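Local structure of PhnH (Penicillium herquei, 6JJT) at residues F28-Y40 / L52-F65. The protein catalyses the enantioselective intramolecular hydroalkoxylation that closes the ring of (2'R)-atrovenetin during phenalenone biosynthesis, working as a homotetramer. Residues are numbered along the deposited sequence; the frame is centred on the assembly and turned at random.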
# COMPACT_ATOMS: atom_id res chain seq x y z
N PHE D 28 -7.97 26.89 3.52
CA PHE D 28 -9.08 26.06 3.07
C PHE D 28 -8.86 25.65 1.62
O PHE D 28 -8.46 26.42 0.76
CB PHE D 28 -10.40 26.83 3.20
CG PHE D 28 -11.57 26.00 2.73
CD1 PHE D 28 -11.94 24.82 3.37
CD2 PHE D 28 -12.26 26.37 1.59
CE1 PHE D 28 -13.01 24.07 2.91
CE2 PHE D 28 -13.31 25.60 1.10
CZ PHE D 28 -13.68 24.44 1.76
N LEU D 29 -8.99 24.33 1.37
CA LEU D 29 -8.68 23.80 0.05
C LEU D 29 -9.94 23.39 -0.72
O LEU D 29 -10.03 23.78 -1.88
CB LEU D 29 -7.73 22.60 0.18
CG LEU D 29 -7.16 22.02 -1.12
CD1 LEU D 29 -6.34 23.01 -1.92
CD2 LEU D 29 -6.38 20.72 -0.85
N PHE D 30 -10.80 22.54 -0.13
CA PHE D 30 -11.97 22.06 -0.86
C PHE D 30 -12.90 21.38 0.11
O PHE D 30 -12.48 20.98 1.18
CB PHE D 30 -11.66 21.09 -2.02
CG PHE D 30 -11.22 19.67 -1.67
CD1 PHE D 30 -9.95 19.42 -1.13
CD2 PHE D 30 -12.05 18.59 -1.95
CE1 PHE D 30 -9.56 18.11 -0.85
CE2 PHE D 30 -11.63 17.28 -1.71
CZ PHE D 30 -10.38 17.04 -1.14
N SER D 31 -14.17 21.22 -0.32
CA SER D 31 -15.10 20.35 0.37
C SER D 31 -15.49 19.22 -0.58
O SER D 31 -15.42 19.33 -1.81
CB SER D 31 -16.33 21.11 0.81
OG SER D 31 -16.98 21.55 -0.36
N ALA D 32 -15.95 18.14 0.04
CA ALA D 32 -16.43 16.99 -0.70
C ALA D 32 -17.73 16.55 -0.04
O ALA D 32 -17.81 16.44 1.19
CB ALA D 32 -15.42 15.85 -0.67
N ASN D 33 -18.76 16.35 -0.87
CA ASN D 33 -20.03 15.85 -0.41
C ASN D 33 -20.27 14.53 -1.14
O ASN D 33 -20.58 14.54 -2.34
CB ASN D 33 -21.14 16.85 -0.74
CG ASN D 33 -22.43 16.60 0.00
OD1 ASN D 33 -22.52 15.73 0.87
ND2 ASN D 33 -23.44 17.42 -0.29
N LEU D 34 -20.00 13.42 -0.44
CA LEU D 34 -19.76 12.16 -1.10
C LEU D 34 -21.00 11.28 -1.01
O LEU D 34 -21.80 11.39 -0.08
CB LEU D 34 -18.57 11.50 -0.38
CG LEU D 34 -17.21 12.19 -0.52
CD1 LEU D 34 -16.20 11.54 0.43
CD2 LEU D 34 -16.71 12.18 -1.95
N THR D 35 -21.14 10.40 -2.00
CA THR D 35 -22.14 9.33 -1.94
C THR D 35 -21.39 8.00 -1.92
O THR D 35 -20.35 7.85 -2.59
CB THR D 35 -23.20 9.42 -3.05
OG1 THR D 35 -22.60 9.30 -4.33
CG2 THR D 35 -23.99 10.72 -3.01
N LYS D 36 -21.91 7.04 -1.16
CA LYS D 36 -21.23 5.77 -0.98
C LYS D 36 -22.20 4.64 -1.17
O LYS D 36 -23.40 4.79 -0.89
CB LYS D 36 -20.62 5.74 0.42
CG LYS D 36 -19.60 6.83 0.67
CD LYS D 36 -18.80 6.67 1.93
CE LYS D 36 -17.63 7.64 1.95
NZ LYS D 36 -16.71 7.38 3.10
N GLY D 37 -21.69 3.50 -1.64
CA GLY D 37 -22.41 2.24 -1.64
C GLY D 37 -22.57 1.67 -0.24
O GLY D 37 -22.11 2.24 0.75
N PRO D 38 -23.16 0.44 -0.13
CA PRO D 38 -23.23 -0.30 1.13
C PRO D 38 -21.81 -0.61 1.67
O PRO D 38 -20.88 -0.80 0.88
CB PRO D 38 -23.92 -1.63 0.70
CG PRO D 38 -24.58 -1.31 -0.62
CD PRO D 38 -23.69 -0.31 -1.29
N ALA D 39 -21.66 -0.68 2.98
CA ALA D 39 -20.42 -1.15 3.60
C ALA D 39 -20.46 -2.68 3.66
O ALA D 39 -21.25 -3.26 4.39
CB ALA D 39 -20.27 -0.55 4.98
N TYR D 40 -19.58 -3.34 2.89
CA TYR D 40 -19.52 -4.78 2.85
C TYR D 40 -18.45 -5.27 3.84
O TYR D 40 -17.25 -5.10 3.60
CB TYR D 40 -19.17 -5.24 1.44
CG TYR D 40 -20.32 -5.13 0.48
CD1 TYR D 40 -20.56 -3.96 -0.21
CD2 TYR D 40 -21.14 -6.22 0.26
CE1 TYR D 40 -21.62 -3.88 -1.12
CE2 TYR D 40 -22.20 -6.15 -0.61
CZ TYR D 40 -22.41 -5.00 -1.32
OH TYR D 40 -23.46 -4.92 -2.21
N LEU D 52 -15.21 -3.10 2.92
CA LEU D 52 -14.95 -2.40 1.68
C LEU D 52 -16.20 -1.61 1.33
O LEU D 52 -17.33 -2.15 1.54
CB LEU D 52 -14.63 -3.40 0.56
CG LEU D 52 -14.49 -2.77 -0.84
CD1 LEU D 52 -13.48 -3.52 -1.72
CD2 LEU D 52 -15.82 -2.67 -1.60
N GLN D 53 -16.07 -0.34 0.89
CA GLN D 53 -17.21 0.49 0.56
C GLN D 53 -16.87 1.28 -0.70
O GLN D 53 -15.84 1.95 -0.76
CB GLN D 53 -17.49 1.43 1.72
CG GLN D 53 -18.78 2.22 1.54
CD GLN D 53 -19.26 2.89 2.80
OE1 GLN D 53 -18.48 3.39 3.58
NE2 GLN D 53 -20.58 2.93 2.99
N THR D 54 -17.75 1.22 -1.69
CA THR D 54 -17.58 1.98 -2.93
C THR D 54 -17.88 3.46 -2.69
O THR D 54 -18.84 3.78 -1.95
CB THR D 54 -18.48 1.34 -4.01
OG1 THR D 54 -17.97 0.02 -4.21
CG2 THR D 54 -18.49 2.09 -5.31
N LEU D 55 -17.18 4.36 -3.38
CA LEU D 55 -17.55 5.76 -3.48
C LEU D 55 -18.26 5.89 -4.82
O LEU D 55 -17.68 5.60 -5.85
CB LEU D 55 -16.32 6.68 -3.46
CG LEU D 55 -15.43 6.69 -2.22
CD1 LEU D 55 -14.83 8.09 -2.10
CD2 LEU D 55 -16.15 6.31 -0.94
N THR D 56 -19.56 6.21 -4.78
CA THR D 56 -20.40 6.18 -5.98
C THR D 56 -20.46 7.52 -6.70
O THR D 56 -20.85 7.58 -7.86
CB THR D 56 -21.78 5.61 -5.68
OG1 THR D 56 -22.30 6.46 -4.67
CG2 THR D 56 -21.75 4.16 -5.23
N GLY D 57 -20.02 8.59 -6.04
CA GLY D 57 -20.10 9.91 -6.64
C GLY D 57 -19.86 10.95 -5.57
O GLY D 57 -19.48 10.63 -4.43
N GLY D 58 -20.08 12.20 -5.97
CA GLY D 58 -19.89 13.26 -5.00
C GLY D 58 -19.57 14.57 -5.67
O GLY D 58 -19.19 14.58 -6.83
N ILE D 59 -19.78 15.66 -4.92
CA ILE D 59 -19.59 17.03 -5.37
C ILE D 59 -18.36 17.61 -4.67
O ILE D 59 -18.25 17.54 -3.45
CB ILE D 59 -20.85 17.88 -5.10
CG1 ILE D 59 -22.10 17.29 -5.78
CG2 ILE D 59 -20.61 19.34 -5.47
CD1 ILE D 59 -21.95 17.04 -7.27
N ILE D 60 -17.45 18.14 -5.48
CA ILE D 60 -16.24 18.76 -4.99
C ILE D 60 -16.41 20.26 -5.22
O ILE D 60 -16.76 20.65 -6.33
CB ILE D 60 -15.05 18.20 -5.81
CG1 ILE D 60 -14.88 16.67 -5.69
CG2 ILE D 60 -13.77 18.97 -5.52
CD1 ILE D 60 -14.65 16.20 -4.28
N ALA D 61 -16.17 21.06 -4.17
CA ALA D 61 -16.33 22.50 -4.33
C ALA D 61 -15.23 23.21 -3.59
O ALA D 61 -14.49 22.62 -2.82
CB ALA D 61 -17.70 22.90 -3.81
N GLY D 62 -15.16 24.52 -3.79
CA GLY D 62 -14.20 25.35 -3.09
C GLY D 62 -13.49 26.29 -4.06
O GLY D 62 -13.77 26.28 -5.25
N PRO D 63 -12.56 27.13 -3.56
CA PRO D 63 -11.96 28.21 -4.35
C PRO D 63 -10.91 27.82 -5.40
O PRO D 63 -10.50 28.66 -6.19
CB PRO D 63 -11.33 29.10 -3.27
CG PRO D 63 -11.06 28.18 -2.08
CD PRO D 63 -12.15 27.14 -2.14
N ASN D 64 -10.50 26.55 -5.41
CA ASN D 64 -9.30 26.14 -6.13
C ASN D 64 -9.66 25.22 -7.29
O ASN D 64 -9.07 25.29 -8.37
CB ASN D 64 -8.32 25.41 -5.19
CG ASN D 64 -7.85 26.22 -3.99
OD1 ASN D 64 -6.95 27.06 -4.09
ND2 ASN D 64 -8.41 25.93 -2.83
N PHE D 65 -10.62 24.31 -7.02
CA PHE D 65 -11.08 23.34 -7.99
C PHE D 65 -12.48 22.89 -7.57
O PHE D 65 -12.83 22.85 -6.39
CB PHE D 65 -10.05 22.21 -8.18
CG PHE D 65 -9.73 21.43 -6.93
CD1 PHE D 65 -8.72 21.84 -6.06
CD2 PHE D 65 -10.42 20.27 -6.62
CE1 PHE D 65 -8.44 21.12 -4.90
CE2 PHE D 65 -10.15 19.56 -5.46
CZ PHE D 65 -9.15 19.97 -4.60
O HOH W 1 -18.73 19.76 -1.69
O HOH W 2 -24.78 5.74 -3.68
O HOH W 3 -20.09 -0.42 -1.52
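Ser-31 exchanges two backbone hydrogen bonds with Ala-61, and Asn-33 two with Ile-59, which lock the antiparallel segments 28-40 and 52-61 in register. Thr-35 breaks the repeat: its N bonds to Gly-57 O while Thr-35 O receives Thr-56 N (2.8 Å), so two residues face one in a classic beta bulge. The bulge brings Thr-56 OG1 to 2.9 Å from Thr-35 OG1, and the two side chains meet at about a right angle in a hydroxyl-hydroxyl hydrogen bond. A water joins Thr-56 OG1 and, weakly, Lys-36 O.

Beyond the bulge the side chain of Gln-53 takes part in the bonding. Its extended chain, with CG anti to the backbone N (chi1 -172°), carries Gln-53 NE2 to 2.8 Å from Gly-37 O, nearly along the C=O axis and close to the amide's own plane. A water accepts from Thr-54 N and donates to Pro-38 O. Lys-36 runs beside Leu-55, Lys-36 CE touching Leu-55 CD2 at 3.5 Å.

At the other end the chain turns after Ala-61, and Asn-64 ND2 reaches Leu-29 O (2.9 Å) on a lone pair in the carbonyl plane. Phe-65 follows, its CZ lying 3.6 Å from Phe-30 CG over one face of that ring, the planes 41° apart. Ile-60 adds to this apolar cluster, with Ile-60 CD1 against Ala-32 CB (3.7 Å).

Tyr-145 stacks on Phe-30, and Val-69 and Ile-92 pack against Ile-60. Leu-52 touches Leu-101 of the second subunit. The two segments belong to the first beta hairpin, strands 26-44 and 48-61, of a closed, eight-stranded antiparallel up-and-down barrel, consistent with the AOC-barrel clan, with Ala-32, Leu-34, Leu-55 and Ile-60 on one face of the sheet.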